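Local coordinates for protein nucleoporin nup120 (Schizosaccharomyces pombe, PDB 4GQ2) that serves as a structural component of the nuclear pore complex, whose nucleoporins can also act as docking partners for transient nuclear transport factors, at residues H292-F297 / L352-G357; E4-V9 / F542-Y547; Q268-I273 / F322-V327; L91-E96 / L777-C782; L138-L143 / I196-K201. All coordinates share one frame; numbering follows the deposited sequence.

Contact 1: H292-F297 / L352-G357; sequences HTTNSF and LISSEG
T293 is the side chain that fits most closely between 292-297, a loop leading into strand 297-302 of the beta-propeller, and 352-357, the end of strand 346-354 in the next sheet. With OG1 anti to the backbone N (chi1 153°), its two branches diverge. CG2 settles into the corner made by S354, 3.0 Å from S354 OG and 3.1 Å from S354 O, both tight for a methyl group. OG1 faces the E356 chain, which it crosses obliquely, lying 3.4 Å from E356 CG. An alanine here would remove both branches and would probably loosen the packing against S354 and E356. S354 holds OG in the crowded position between its N and carbonyl carbon, where D291 hydrogen-bonds it. H292 turns an edge of its imidazole to the strand, with CD2 3.6 Å from L352 O near the ring plane, while NE2 is hydrogen-bonded to Q351 OE1. Toward the buried end, F297 CB meets L352 CD2 at 4.1 Å. The two segments thus meet by van der Waals fit, and the polar bonding is supplied from next door: D291 takes S354 OG and F297 N, so one acidic residue links the strand end to the loop.

Contact 2: E4-V9 / F542-Y547; sequences ELKHAV and FIRDPY
Strands 6-9 and 542-544 run antiparallel with a strong twist, their directions 139° apart and their axes within 4.6 Å. K6 with R544 and A8 with F542 are hydrogen-bonded pairs, H7 with I543 the non-hydrogen-bonded pair between them. K6 N gives the straightest bond, to R544 O at 2.9 Å, almost along the C=O axis; R544 N returns one to K6 O at 2.7 Å. On the face of K6 and R544, K6 CB sits 4.1 Å above the centre of the R544 guanidinium, and the K6 chain crosses the P546 ring at about a right angle, K6 CD 3.7 Å from P546 CB. Beyond, A8 CB touches F542 CE1 at 3.9 Å. K6 NZ pairs with E554 and more weakly with E4, and R544 with E550. Strand 3-11 thus joins strand 539-544 to 390-395, consistent with propeller closure by strands from both sequence ends; helix 672-703 covers A8, F542 and R544, L791 of helix 790-803 also meets F542, and strand 373-382 packs on L5 and I543.

Contact 3: Q268-I273 / F322-V327; sequences QCVETI and FKLNVV
A psi of -30° at V270 marks a classic beta bulge, V270 and E271 both opposite V261, so that both point toward 322-327. E271 bends: chi1 of -135° and chi2 of -101° lay the chain along the neighbouring backbone, with CG a tight 3.1 Å from L324 O and the carboxylate farther on, past N325. E271 OE2 accepts a weak but nearly straight hydrogen bond from V326 N at 3.4 Å. A leucine here would lose that acceptor and would probably leave V326 N less well satisfied. Apolar branches flank the glutamate: V270 CG2 meets L324 CD1 at 4.0 Å, and V270 CG1 lies 3.4 Å from F322 O. At the far end I273 CD1 lies 3.7 Å from V326 CB and, tightly, 3.1 Å from V326 O. Strands 268-274 and 324-328 each end a four-stranded antiparallel sheet; the axes of 268-273 and 324-327 run in the same general direction, 6.5 Å apart. Side chains bridge them in place of backbone pairing, as between outer strands of successive beta-propeller blades.

Contact 4: L91-E96 / L777-C782; sequences LNSKKE and LNYSEC
Two hydroxyl groups reaching from opposite sides carry this small contact. Y779 has CG anti to its backbone N (chi1 179°), which carries the ring out from the turn just before strand 780-781, toward 91-96, and places OH at the tip. S93 takes the other course: chi1 of 40° puts OG in the crowded position between N and the carbonyl carbon, facing the phenol. S93 OG and Y779 OH share a hydrogen bond of 3.1 Å in which either may be the donor. S93 OG lies at the ring's edge, near its plane, and S93 CB also touches Y779 OH at 3.3 Å. The loop of 91-96 links strands 83-88 and 101-106 of the beta-propeller, whereas strand 780-781 forms a two-stranded antiparallel pair with 664-665 amid the helices, so the bond joins propeller to helical region. L674 of helix 672-703, T794 of helix 790-803 and P670 touch the Y779 side chain. E781, two residues on and pointing the same way, has an extended chain beyond CG; its OE1 lies 4.1 Å from S93 OG, while OE2 is hydrogen-bonded to S666. Between them S780 turns its OG back on the chain, to N778 O at 2.9 Å, with the donor 43° above the carbonyl plane. L91 packs on F673 of helix 672-703, and N92, which points away from 777-782, reaches P790.

Contact 5: L138-L143 / I196-K201; sequences LYYIRL and IILNPK
Side chains of 138-143 and 196-201 meet across a wide spacing: the axes of 138-143 and 196-199 stay 10.8 Å apart and cross at -47°. Within the two segments the backbones do not meet, and side chains make the contact. L138 extends with CG anti to its backbone N, and its CD2 meets I196 tip to tip, 3.9 Å from I196 CG2; L138 CD2 also lies 4.2 Å from L198 CD2, so its methyl is flanked by both I196 and L198. One step along, L198 CD1 bulges against the Y140 ring, 3.5 Å from Y140 CD1 and 3.8 Å from Y140 CE1, crossing it obliquely. The third bump is the pyrrolidine of P200, which crosses Y140 obliquely and R142 at about a right angle: P200 CB is 3.4 Å from R142 NH2 and 4.3 Å from Y140 CE2. Y140 CE2 lies against one face of the R142 guanidinium, 4.2 Å from its plane and over its centre. Y140 OH, beyond the apolar fit, is hydrogen-bonded to T181 O. The two strands are inner members of successive four-stranded antiparallel sheets of the propeller: Y130 of strand 126-133 and Y163 of strand 160-163 also touch L198, and strand 204-210 lies beside I196 and L198.

How the contacts relate
Contacts 1, 3 and 5 each join successive sheets of the propeller by side chains, whereas contact 2 pairs backbones within one sheet and contact 4 bridges the propeller and the helices. Contact 5, between inner strands, is the buried one and almost wholly apolar; the others are partly buried and mix in polar groups, with contact 3, between edge strands, lying about 44 Å from the chain's centre. Contacts 1 and 2 share the large mixed sheet, their centres about 23 Å apart. Contacts 2 and 4 touch directly, F542 CE2 lying 4.1 Å from L91 CD2, and both abut helices 672-703 and 790-803; four backbone bonds hold the first, a single hydroxyl pair the second.

Contact 1: H292-F297 / L352-G357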
# COMPACT_ATOMS: atom_id res chain seq x y z
N HIS A 292 -20.91 18.93 26.24
CA HIS A 292 -21.55 17.64 25.96
C HIS A 292 -21.78 16.80 27.19
O HIS A 292 -22.62 15.90 27.18
CB HIS A 292 -20.74 16.85 24.93
CG HIS A 292 -20.56 17.57 23.62
ND1 HIS A 292 -21.30 17.28 22.53
CD2 HIS A 292 -19.69 18.59 23.25
CE1 HIS A 292 -20.92 18.08 21.51
NE2 HIS A 292 -19.94 18.88 21.95
N THR A 293 -21.04 17.09 28.25
CA THR A 293 -21.14 16.32 29.49
C THR A 293 -22.38 16.71 30.30
O THR A 293 -23.32 15.92 30.41
CB THR A 293 -19.82 16.38 30.31
OG1 THR A 293 -20.11 16.19 31.70
CG2 THR A 293 -19.13 17.72 30.13
N THR A 294 -22.38 17.91 30.86
CA THR A 294 -23.55 18.43 31.56
C THR A 294 -24.08 19.62 30.79
O THR A 294 -23.48 20.69 30.82
CB THR A 294 -23.21 18.87 33.01
OG1 THR A 294 -22.12 19.80 32.99
CG2 THR A 294 -22.85 17.67 33.88
N ASN A 295 -25.19 19.42 30.08
CA ASN A 295 -25.83 20.51 29.34
C ASN A 295 -26.21 21.61 30.32
O ASN A 295 -27.35 21.69 30.77
CB ASN A 295 -27.07 20.02 28.58
CG ASN A 295 -26.74 18.98 27.53
OD1 ASN A 295 -25.63 18.93 27.00
ND2 ASN A 295 -27.72 18.14 27.20
N SER A 296 -25.23 22.45 30.64
CA SER A 296 -25.35 23.40 31.74
C SER A 296 -24.47 24.63 31.49
O SER A 296 -24.70 25.70 32.05
CB SER A 296 -24.95 22.72 33.06
OG SER A 296 -25.22 23.54 34.18
N PHE A 297 -23.46 24.46 30.63
CA PHE A 297 -22.59 25.56 30.25
C PHE A 297 -22.78 25.92 28.78
O PHE A 297 -23.12 25.06 27.96
CB PHE A 297 -21.12 25.24 30.52
CG PHE A 297 -20.82 24.98 31.96
CD1 PHE A 297 -20.45 26.02 32.80
CD2 PHE A 297 -20.89 23.69 32.48
CE1 PHE A 297 -20.17 25.78 34.14
CE2 PHE A 297 -20.60 23.44 33.81
CZ PHE A 297 -20.24 24.49 34.64
N LEU A 352 -17.31 23.04 23.07
CA LEU A 352 -16.99 23.28 24.47
C LEU A 352 -17.07 21.99 25.28
O LEU A 352 -18.03 21.22 25.15
CB LEU A 352 -17.93 24.34 25.05
CG LEU A 352 -17.88 24.68 26.55
CD1 LEU A 352 -16.59 25.41 26.91
CD2 LEU A 352 -19.10 25.50 26.94
N ILE A 353 -16.06 21.75 26.11
CA ILE A 353 -15.98 20.53 26.92
C ILE A 353 -15.55 20.84 28.36
O ILE A 353 -14.47 21.40 28.59
CB ILE A 353 -15.00 19.49 26.30
CG1 ILE A 353 -15.42 19.12 24.87
CG2 ILE A 353 -14.92 18.23 27.15
CD1 ILE A 353 -14.71 19.91 23.78
N SER A 354 -16.40 20.50 29.32
CA SER A 354 -16.04 20.56 30.74
C SER A 354 -15.60 19.18 31.23
O SER A 354 -16.07 18.15 30.73
CB SER A 354 -17.20 21.09 31.59
OG SER A 354 -18.36 20.30 31.45
N SER A 355 -14.70 19.16 32.21
CA SER A 355 -13.97 17.93 32.55
C SER A 355 -14.58 17.03 33.64
O SER A 355 -13.93 16.09 34.10
CB SER A 355 -12.51 18.27 32.89
OG SER A 355 -12.44 19.31 33.85
N GLU A 356 -15.83 17.31 34.02
CA GLU A 356 -16.55 16.55 35.07
C GLU A 356 -15.94 16.68 36.47
O GLU A 356 -16.60 16.37 37.46
CB GLU A 356 -16.70 15.07 34.69
CG GLU A 356 -17.76 14.79 33.65
CD GLU A 356 -17.67 13.38 33.08
OE1 GLU A 356 -16.59 13.02 32.57
OE2 GLU A 356 -18.68 12.65 33.12
N GLY A 357 -14.69 17.14 36.54
CA GLY A 357 -14.00 17.34 37.81
C GLY A 357 -13.49 18.76 38.01
O GLY A 357 -12.28 19.00 37.95

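Contact 2: E4-V9 / F542-Y547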
# COMPACT_ATOMS: atom_id res chain seq x y z
N GLU A 4 1.68 22.08 19.47
CA GLU A 4 1.15 21.89 18.13
C GLU A 4 0.07 20.80 18.11
O GLU A 4 0.18 19.79 18.79
CB GLU A 4 2.27 21.55 17.15
CG GLU A 4 1.90 21.78 15.69
CD GLU A 4 2.97 21.31 14.72
OE1 GLU A 4 4.17 21.49 15.02
OE2 GLU A 4 2.60 20.77 13.66
N LEU A 5 -0.98 21.04 17.32
CA LEU A 5 -2.01 20.05 17.07
C LEU A 5 -1.86 19.48 15.67
O LEU A 5 -1.63 20.21 14.71
CB LEU A 5 -3.40 20.67 17.21
CG LEU A 5 -3.79 21.35 18.52
CD1 LEU A 5 -5.14 22.03 18.33
CD2 LEU A 5 -3.83 20.37 19.69
N LYS A 6 -1.98 18.16 15.56
CA LYS A 6 -1.99 17.50 14.26
C LYS A 6 -3.29 16.77 14.07
O LYS A 6 -4.05 16.56 15.02
CB LYS A 6 -0.81 16.53 14.14
CG LYS A 6 0.45 17.21 13.62
CD LYS A 6 1.69 16.57 14.21
CE LYS A 6 2.90 17.46 14.02
NZ LYS A 6 3.19 17.72 12.59
N HIS A 7 -3.57 16.39 12.83
CA HIS A 7 -4.77 15.62 12.57
C HIS A 7 -4.52 14.40 11.74
O HIS A 7 -3.52 14.30 11.04
CB HIS A 7 -5.88 16.51 12.00
CG HIS A 7 -5.58 17.11 10.64
ND1 HIS A 7 -4.34 17.22 10.15
CD2 HIS A 7 -6.43 17.67 9.69
CE1 HIS A 7 -4.39 17.79 8.93
NE2 HIS A 7 -5.67 18.07 8.65
N ALA A 8 -5.42 13.43 11.89
CA ALA A 8 -5.44 12.26 11.03
C ALA A 8 -6.59 12.44 10.05
O ALA A 8 -7.73 12.62 10.47
CB ALA A 8 -5.64 11.00 11.86
N VAL A 9 -6.28 12.38 8.76
CA VAL A 9 -7.25 12.65 7.70
C VAL A 9 -7.69 11.35 7.03
O VAL A 9 -6.85 10.52 6.66
CB VAL A 9 -6.65 13.60 6.63
CG1 VAL A 9 -7.63 13.83 5.50
CG2 VAL A 9 -6.25 14.94 7.25
N PHE A 542 -9.57 13.80 12.85
CA PHE A 542 -9.59 14.07 14.28
C PHE A 542 -8.29 14.67 14.76
O PHE A 542 -7.25 14.50 14.13
CB PHE A 542 -9.94 12.84 15.13
CG PHE A 542 -10.05 11.57 14.36
CD1 PHE A 542 -8.91 10.86 13.98
CD2 PHE A 542 -11.30 11.07 14.02
CE1 PHE A 542 -9.02 9.68 13.27
CE2 PHE A 542 -11.41 9.88 13.31
CZ PHE A 542 -10.27 9.19 12.93
N ILE A 543 -8.37 15.38 15.88
CA ILE A 543 -7.21 16.03 16.47
C ILE A 543 -6.35 14.98 17.18
O ILE A 543 -6.87 13.98 17.69
CB ILE A 543 -7.64 17.16 17.44
CG1 ILE A 543 -8.47 18.20 16.69
CG2 ILE A 543 -6.43 17.84 18.08
CD1 ILE A 543 -9.20 19.18 17.58
N ARG A 544 -5.04 15.21 17.18
CA ARG A 544 -4.09 14.38 17.92
C ARG A 544 -2.84 15.18 18.27
O ARG A 544 -2.52 16.18 17.61
CB ARG A 544 -3.72 13.11 17.14
CG ARG A 544 -3.13 13.33 15.75
CD ARG A 544 -2.68 12.01 15.14
NE ARG A 544 -1.69 12.19 14.08
CZ ARG A 544 -0.39 12.44 14.28
NH1 ARG A 544 0.08 12.56 15.52
NH2 ARG A 544 0.43 12.58 13.25
N ASP A 545 -2.16 14.75 19.33
CA ASP A 545 -0.88 15.32 19.74
C ASP A 545 0.23 14.71 18.89
O ASP A 545 0.14 13.54 18.50
CB ASP A 545 -0.59 15.04 21.22
CG ASP A 545 -1.43 15.90 22.16
OD1 ASP A 545 -2.05 16.89 21.71
OD2 ASP A 545 -1.46 15.59 23.37
N PRO A 546 1.29 15.49 18.61
CA PRO A 546 2.42 14.93 17.88
C PRO A 546 3.19 13.97 18.78
O PRO A 546 3.25 14.18 19.99
CB PRO A 546 3.30 16.15 17.56
CG PRO A 546 2.51 17.36 17.96
CD PRO A 546 1.52 16.90 18.99
N TYR A 547 3.75 12.91 18.19
CA TYR A 547 4.69 12.06 18.92
C TYR A 547 6.04 12.73 18.81
O TYR A 547 6.25 13.57 17.91
CB TYR A 547 4.71 10.64 18.36
CG TYR A 547 3.34 9.98 18.31
CD1 TYR A 547 2.44 10.28 17.29
CD2 TYR A 547 2.94 9.06 19.29
CE1 TYR A 547 1.18 9.69 17.24
CE2 TYR A 547 1.69 8.47 19.24
CZ TYR A 547 0.81 8.78 18.21
OH TYR A 547 -0.45 8.21 18.14

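Contact 3: Q268-I273 / F322-V327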
# COMPACT_ATOMS: atom_id res chain seq x y z
N GLN A 268 -42.67 29.37 26.52
CA GLN A 268 -42.48 30.76 26.90
C GLN A 268 -41.00 31.07 27.07
O GLN A 268 -40.20 30.19 27.40
CB GLN A 268 -43.23 31.08 28.20
CG GLN A 268 -44.71 30.70 28.21
CD GLN A 268 -45.56 31.48 27.22
OE1 GLN A 268 -45.40 32.70 27.05
NE2 GLN A 268 -46.47 30.79 26.55
N CYS A 269 -40.63 32.33 26.83
CA CYS A 269 -39.29 32.80 27.17
C CYS A 269 -39.23 33.10 28.66
O CYS A 269 -40.05 33.86 29.18
CB CYS A 269 -38.92 34.04 26.36
SG CYS A 269 -37.26 34.67 26.74
N VAL A 270 -38.26 32.49 29.34
CA VAL A 270 -38.13 32.59 30.79
C VAL A 270 -37.08 33.62 31.17
O VAL A 270 -37.18 34.25 32.23
CB VAL A 270 -37.73 31.24 31.43
CG1 VAL A 270 -38.20 31.18 32.88
CG2 VAL A 270 -38.30 30.07 30.65
N GLU A 271 -36.08 33.79 30.32
CA GLU A 271 -34.96 34.67 30.62
C GLU A 271 -34.36 35.25 29.35
O GLU A 271 -34.28 34.58 28.32
CB GLU A 271 -33.90 33.91 31.42
CG GLU A 271 -33.36 34.68 32.61
CD GLU A 271 -32.01 35.32 32.35
OE1 GLU A 271 -31.70 35.63 31.18
OE2 GLU A 271 -31.25 35.50 33.33
N THR A 272 -33.96 36.51 29.43
CA THR A 272 -33.38 37.22 28.30
C THR A 272 -32.28 38.12 28.82
O THR A 272 -32.41 38.71 29.90
CB THR A 272 -34.44 38.10 27.60
OG1 THR A 272 -35.69 37.40 27.55
CG2 THR A 272 -34.01 38.46 26.20
N ILE A 273 -31.18 38.21 28.08
CA ILE A 273 -30.09 39.12 28.41
C ILE A 273 -29.65 39.87 27.17
O ILE A 273 -29.36 39.26 26.14
CB ILE A 273 -28.86 38.38 28.99
CG1 ILE A 273 -29.25 37.53 30.20
CG2 ILE A 273 -27.76 39.37 29.36
CD1 ILE A 273 -28.23 36.48 30.56
N PHE A 322 -37.63 26.36 37.08
CA PHE A 322 -38.86 27.08 36.79
C PHE A 322 -38.57 28.36 36.02
O PHE A 322 -38.94 28.49 34.85
CB PHE A 322 -39.61 27.39 38.08
CG PHE A 322 -40.08 26.17 38.82
CD1 PHE A 322 -41.26 25.54 38.47
CD2 PHE A 322 -39.34 25.66 39.87
CE1 PHE A 322 -41.69 24.42 39.15
CE2 PHE A 322 -39.77 24.53 40.56
CZ PHE A 322 -40.95 23.92 40.20
N LYS A 323 -38.01 28.98 37.25
CA LYS A 323 -37.30 30.10 36.67
C LYS A 323 -35.85 29.72 36.40
O LYS A 323 -35.20 29.08 37.24
CB LYS A 323 -37.36 31.33 37.58
CG LYS A 323 -38.75 31.88 37.78
CD LYS A 323 -38.81 32.80 38.99
CE LYS A 323 -40.24 32.99 39.46
NZ LYS A 323 -40.32 33.95 40.60
N LEU A 324 -35.35 30.09 35.23
CA LEU A 324 -33.99 29.76 34.83
C LEU A 324 -33.14 31.02 34.72
O LEU A 324 -33.60 32.04 34.22
CB LEU A 324 -33.97 28.97 33.52
CG LEU A 324 -34.65 27.60 33.57
CD1 LEU A 324 -36.03 27.64 32.91
CD2 LEU A 324 -33.77 26.55 32.91
N ASN A 325 -31.90 30.94 35.20
CA ASN A 325 -30.96 32.06 35.13
C ASN A 325 -29.77 31.72 34.24
O ASN A 325 -29.19 30.64 34.36
CB ASN A 325 -30.45 32.44 36.52
CG ASN A 325 -31.54 32.46 37.58
OD1 ASN A 325 -32.66 32.91 37.33
ND2 ASN A 325 -31.21 31.98 38.78
N VAL A 326 -29.42 32.64 33.35
CA VAL A 326 -28.19 32.54 32.59
C VAL A 326 -27.19 33.51 33.22
O VAL A 326 -27.20 34.71 32.95
CB VAL A 326 -28.41 32.82 31.08
CG1 VAL A 326 -27.09 32.81 30.33
CG2 VAL A 326 -29.33 31.78 30.48
N VAL A 327 -26.33 32.98 34.09
CA VAL A 327 -25.38 33.80 34.83
C VAL A 327 -23.99 33.66 34.23
O VAL A 327 -23.53 32.55 33.94
CB VAL A 327 -25.37 33.47 36.35
CG1 VAL A 327 -24.37 34.35 37.09
CG2 VAL A 327 -26.75 33.65 36.96

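Contact 4: L91-E96 / L777-C782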
# COMPACT_ATOMS: atom_id res chain seq x y z
N LEU A 91 -15.50 4.80 16.33
CA LEU A 91 -14.15 4.40 16.73
C LEU A 91 -14.16 3.27 17.75
O LEU A 91 -13.23 2.46 17.80
CB LEU A 91 -13.37 5.60 17.29
CG LEU A 91 -12.35 6.33 16.40
CD1 LEU A 91 -12.69 6.20 14.93
CD2 LEU A 91 -12.22 7.79 16.78
N ASN A 92 -15.22 3.22 18.56
CA ASN A 92 -15.39 2.18 19.58
C ASN A 92 -15.78 0.84 18.98
O ASN A 92 -16.35 0.79 17.89
CB ASN A 92 -16.44 2.59 20.61
CG ASN A 92 -16.00 3.77 21.47
OD1 ASN A 92 -14.87 3.83 21.94
ND2 ASN A 92 -16.92 4.72 21.67
N SER A 93 -15.45 -0.24 19.68
CA SER A 93 -15.89 -1.57 19.26
C SER A 93 -17.34 -1.78 19.67
O SER A 93 -17.77 -1.32 20.73
CB SER A 93 -14.99 -2.66 19.86
OG SER A 93 -14.62 -2.37 21.20
N LYS A 94 -18.10 -2.47 18.82
CA LYS A 94 -19.48 -2.81 19.15
C LYS A 94 -19.67 -4.32 19.33
O LYS A 94 -18.73 -5.10 19.14
CB LYS A 94 -20.45 -2.27 18.10
CG LYS A 94 -21.11 -0.94 18.48
CD LYS A 94 -20.35 0.27 17.95
CE LYS A 94 -21.08 0.93 16.78
NZ LYS A 94 -21.21 0.04 15.59
N LYS A 95 -20.87 -4.70 19.73
CA LYS A 95 -21.30 -6.09 19.74
C LYS A 95 -21.95 -6.41 18.39
O LYS A 95 -22.78 -7.33 18.30
CB LYS A 95 -22.32 -6.33 20.85
CG LYS A 95 -21.74 -6.55 22.24
CD LYS A 95 -22.84 -6.97 23.21
CE LYS A 95 -22.29 -7.36 24.58
NZ LYS A 95 -21.87 -6.19 25.40
N GLU A 96 -21.58 -5.67 17.35
CA GLU A 96 -22.35 -5.65 16.10
C GLU A 96 -21.54 -6.03 14.86
O GLU A 96 -20.31 -5.93 14.87
CB GLU A 96 -23.01 -4.28 15.92
CG GLU A 96 -23.96 -3.88 17.05
CD GLU A 96 -25.06 -2.93 16.61
OE1 GLU A 96 -25.70 -3.19 15.57
OE2 GLU A 96 -25.30 -1.92 17.31
N LEU A 777 -4.65 -6.33 14.29
CA LEU A 777 -4.01 -7.29 15.21
C LEU A 777 -3.50 -6.64 16.50
O LEU A 777 -3.32 -7.32 17.51
CB LEU A 777 -2.84 -8.01 14.53
CG LEU A 777 -3.17 -8.96 13.38
CD1 LEU A 777 -1.90 -9.34 12.62
CD2 LEU A 777 -3.89 -10.20 13.90
N ASN A 778 -3.27 -5.33 16.46
CA ASN A 778 -2.75 -4.61 17.61
C ASN A 778 -3.82 -3.78 18.29
O ASN A 778 -3.51 -2.89 19.09
CB ASN A 778 -1.57 -3.73 17.18
CG ASN A 778 -0.34 -4.53 16.86
OD1 ASN A 778 0.39 -4.94 17.75
ND2 ASN A 778 -0.10 -4.77 15.57
N TYR A 779 -5.08 -4.06 17.96
CA TYR A 779 -6.21 -3.31 18.48
C TYR A 779 -6.17 -3.26 20.00
O TYR A 779 -5.99 -4.28 20.67
CB TYR A 779 -7.54 -3.90 17.99
CG TYR A 779 -8.75 -3.17 18.52
CD1 TYR A 779 -8.92 -1.81 18.28
CD2 TYR A 779 -9.72 -3.84 19.27
CE1 TYR A 779 -10.03 -1.14 18.77
CE2 TYR A 779 -10.83 -3.17 19.76
CZ TYR A 779 -10.98 -1.82 19.51
OH TYR A 779 -12.06 -1.13 19.98
N SER A 780 -6.33 -2.06 20.55
CA SER A 780 -6.11 -1.86 21.97
C SER A 780 -7.01 -0.80 22.59
O SER A 780 -7.48 0.12 21.91
CB SER A 780 -4.64 -1.52 22.24
OG SER A 780 -3.80 -2.62 21.94
N GLU A 781 -7.23 -0.94 23.89
CA GLU A 781 -8.03 0.01 24.63
C GLU A 781 -7.33 0.41 25.91
O GLU A 781 -6.48 -0.33 26.41
CB GLU A 781 -9.40 -0.57 24.95
CG GLU A 781 -10.37 -0.47 23.79
CD GLU A 781 -11.70 -1.11 24.11
OE1 GLU A 781 -12.70 -0.36 24.22
OE2 GLU A 781 -11.74 -2.35 24.27
N CYS A 782 -7.67 1.59 26.42
CA CYS A 782 -7.24 2.04 27.74
C CYS A 782 -8.34 1.65 28.72
O CYS A 782 -9.41 2.25 28.73
CB CYS A 782 -7.02 3.55 27.75
SG CYS A 782 -6.34 4.20 29.30

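Contact 5: L138-L143 / I196-K201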
# COMPACT_ATOMS: atom_id res chain seq x y z
N LEU A 138 -40.26 18.89 4.54
CA LEU A 138 -39.62 18.30 5.71
C LEU A 138 -39.67 16.78 5.63
O LEU A 138 -40.75 16.19 5.49
CB LEU A 138 -40.28 18.79 7.01
CG LEU A 138 -39.98 18.01 8.29
CD1 LEU A 138 -38.55 18.22 8.80
CD2 LEU A 138 -40.97 18.37 9.39
N TYR A 139 -38.51 16.15 5.72
CA TYR A 139 -38.43 14.70 5.63
C TYR A 139 -38.06 14.10 6.96
O TYR A 139 -37.19 14.60 7.66
CB TYR A 139 -37.44 14.28 4.57
CG TYR A 139 -37.80 14.70 3.17
CD1 TYR A 139 -38.63 13.91 2.38
CD2 TYR A 139 -37.30 15.89 2.63
CE1 TYR A 139 -38.96 14.29 1.08
CE2 TYR A 139 -37.62 16.27 1.33
CZ TYR A 139 -38.45 15.47 0.56
OH TYR A 139 -38.76 15.86 -0.73
N TYR A 140 -38.74 13.01 7.31
CA TYR A 140 -38.53 12.33 8.58
C TYR A 140 -38.05 10.91 8.28
O TYR A 140 -38.85 10.02 7.98
CB TYR A 140 -39.83 12.33 9.39
CG TYR A 140 -39.74 11.70 10.75
CD1 TYR A 140 -39.29 12.43 11.85
CD2 TYR A 140 -40.11 10.38 10.95
CE1 TYR A 140 -39.21 11.85 13.11
CE2 TYR A 140 -40.03 9.79 12.21
CZ TYR A 140 -39.59 10.53 13.28
OH TYR A 140 -39.52 9.92 14.52
N ILE A 141 -36.73 10.73 8.36
CA ILE A 141 -36.07 9.49 7.93
C ILE A 141 -35.62 8.62 9.10
O ILE A 141 -34.85 9.06 9.95
CB ILE A 141 -34.87 9.78 7.00
CG1 ILE A 141 -35.31 10.54 5.75
CG2 ILE A 141 -34.17 8.49 6.59
CD1 ILE A 141 -34.19 11.29 5.06
N ARG A 142 -36.12 7.39 9.12
CA ARG A 142 -35.72 6.41 10.14
C ARG A 142 -34.56 5.54 9.63
O ARG A 142 -34.68 4.90 8.59
CB ARG A 142 -36.89 5.52 10.54
CG ARG A 142 -37.81 6.09 11.60
CD ARG A 142 -38.63 4.96 12.21
NE ARG A 142 -39.90 5.40 12.81
CZ ARG A 142 -41.01 5.64 12.12
NH1 ARG A 142 -41.03 5.53 10.80
NH2 ARG A 142 -42.11 6.02 12.76
N LEU A 143 -33.46 5.53 10.38
CA LEU A 143 -32.28 4.77 9.99
C LEU A 143 -32.32 3.37 10.56
O LEU A 143 -32.56 3.18 11.75
CB LEU A 143 -31.01 5.46 10.48
CG LEU A 143 -30.56 6.77 9.82
CD1 LEU A 143 -29.42 7.38 10.61
CD2 LEU A 143 -30.16 6.54 8.36
N ILE A 196 -42.63 22.11 15.09
CA ILE A 196 -43.33 21.08 14.34
C ILE A 196 -43.39 19.80 15.18
O ILE A 196 -42.35 19.27 15.57
CB ILE A 196 -42.65 20.82 12.97
CG1 ILE A 196 -42.61 22.12 12.16
CG2 ILE A 196 -43.37 19.71 12.21
CD1 ILE A 196 -41.64 22.11 10.99
N ILE A 197 -44.61 19.33 15.47
CA ILE A 197 -44.81 18.11 16.25
C ILE A 197 -45.48 17.05 15.39
O ILE A 197 -46.56 17.26 14.84
CB ILE A 197 -45.67 18.35 17.53
CG1 ILE A 197 -45.06 19.43 18.42
CG2 ILE A 197 -45.82 17.06 18.33
CD1 ILE A 197 -45.73 20.78 18.27
N LEU A 198 -44.82 15.90 15.28
CA LEU A 198 -45.25 14.84 14.39
C LEU A 198 -45.84 13.66 15.16
O LEU A 198 -45.44 13.38 16.29
CB LEU A 198 -44.09 14.34 13.53
CG LEU A 198 -43.09 15.35 12.97
CD1 LEU A 198 -41.74 14.68 12.77
CD2 LEU A 198 -43.58 15.98 11.68
N ASN A 199 -46.79 12.99 14.52
CA ASN A 199 -47.31 11.73 15.00
C ASN A 199 -46.86 10.69 13.97
O ASN A 199 -47.53 10.51 12.95
CB ASN A 199 -48.83 11.78 15.12
CG ASN A 199 -49.36 10.95 16.28
OD1 ASN A 199 -48.61 10.55 17.18
ND2 ASN A 199 -50.66 10.70 16.27
N PRO A 200 -45.71 10.04 14.22
CA PRO A 200 -45.11 9.14 13.24
C PRO A 200 -46.01 7.95 12.89
O PRO A 200 -45.83 7.34 11.84
CB PRO A 200 -43.83 8.65 13.95
CG PRO A 200 -43.55 9.67 15.00
CD PRO A 200 -44.90 10.12 15.46
N LYS A 201 -46.98 7.66 13.76
CA LYS A 201 -47.88 6.52 13.60
C LYS A 201 -49.16 6.79 12.80
O LYS A 201 -50.09 5.98 12.83
CB LYS A 201 -48.22 5.90 14.97
CG LYS A 201 -48.88 6.84 15.96
CD LYS A 201 -47.86 7.51 16.88
CE LYS A 201 -47.50 6.62 18.06
NZ LYS A 201 -48.66 6.37 18.97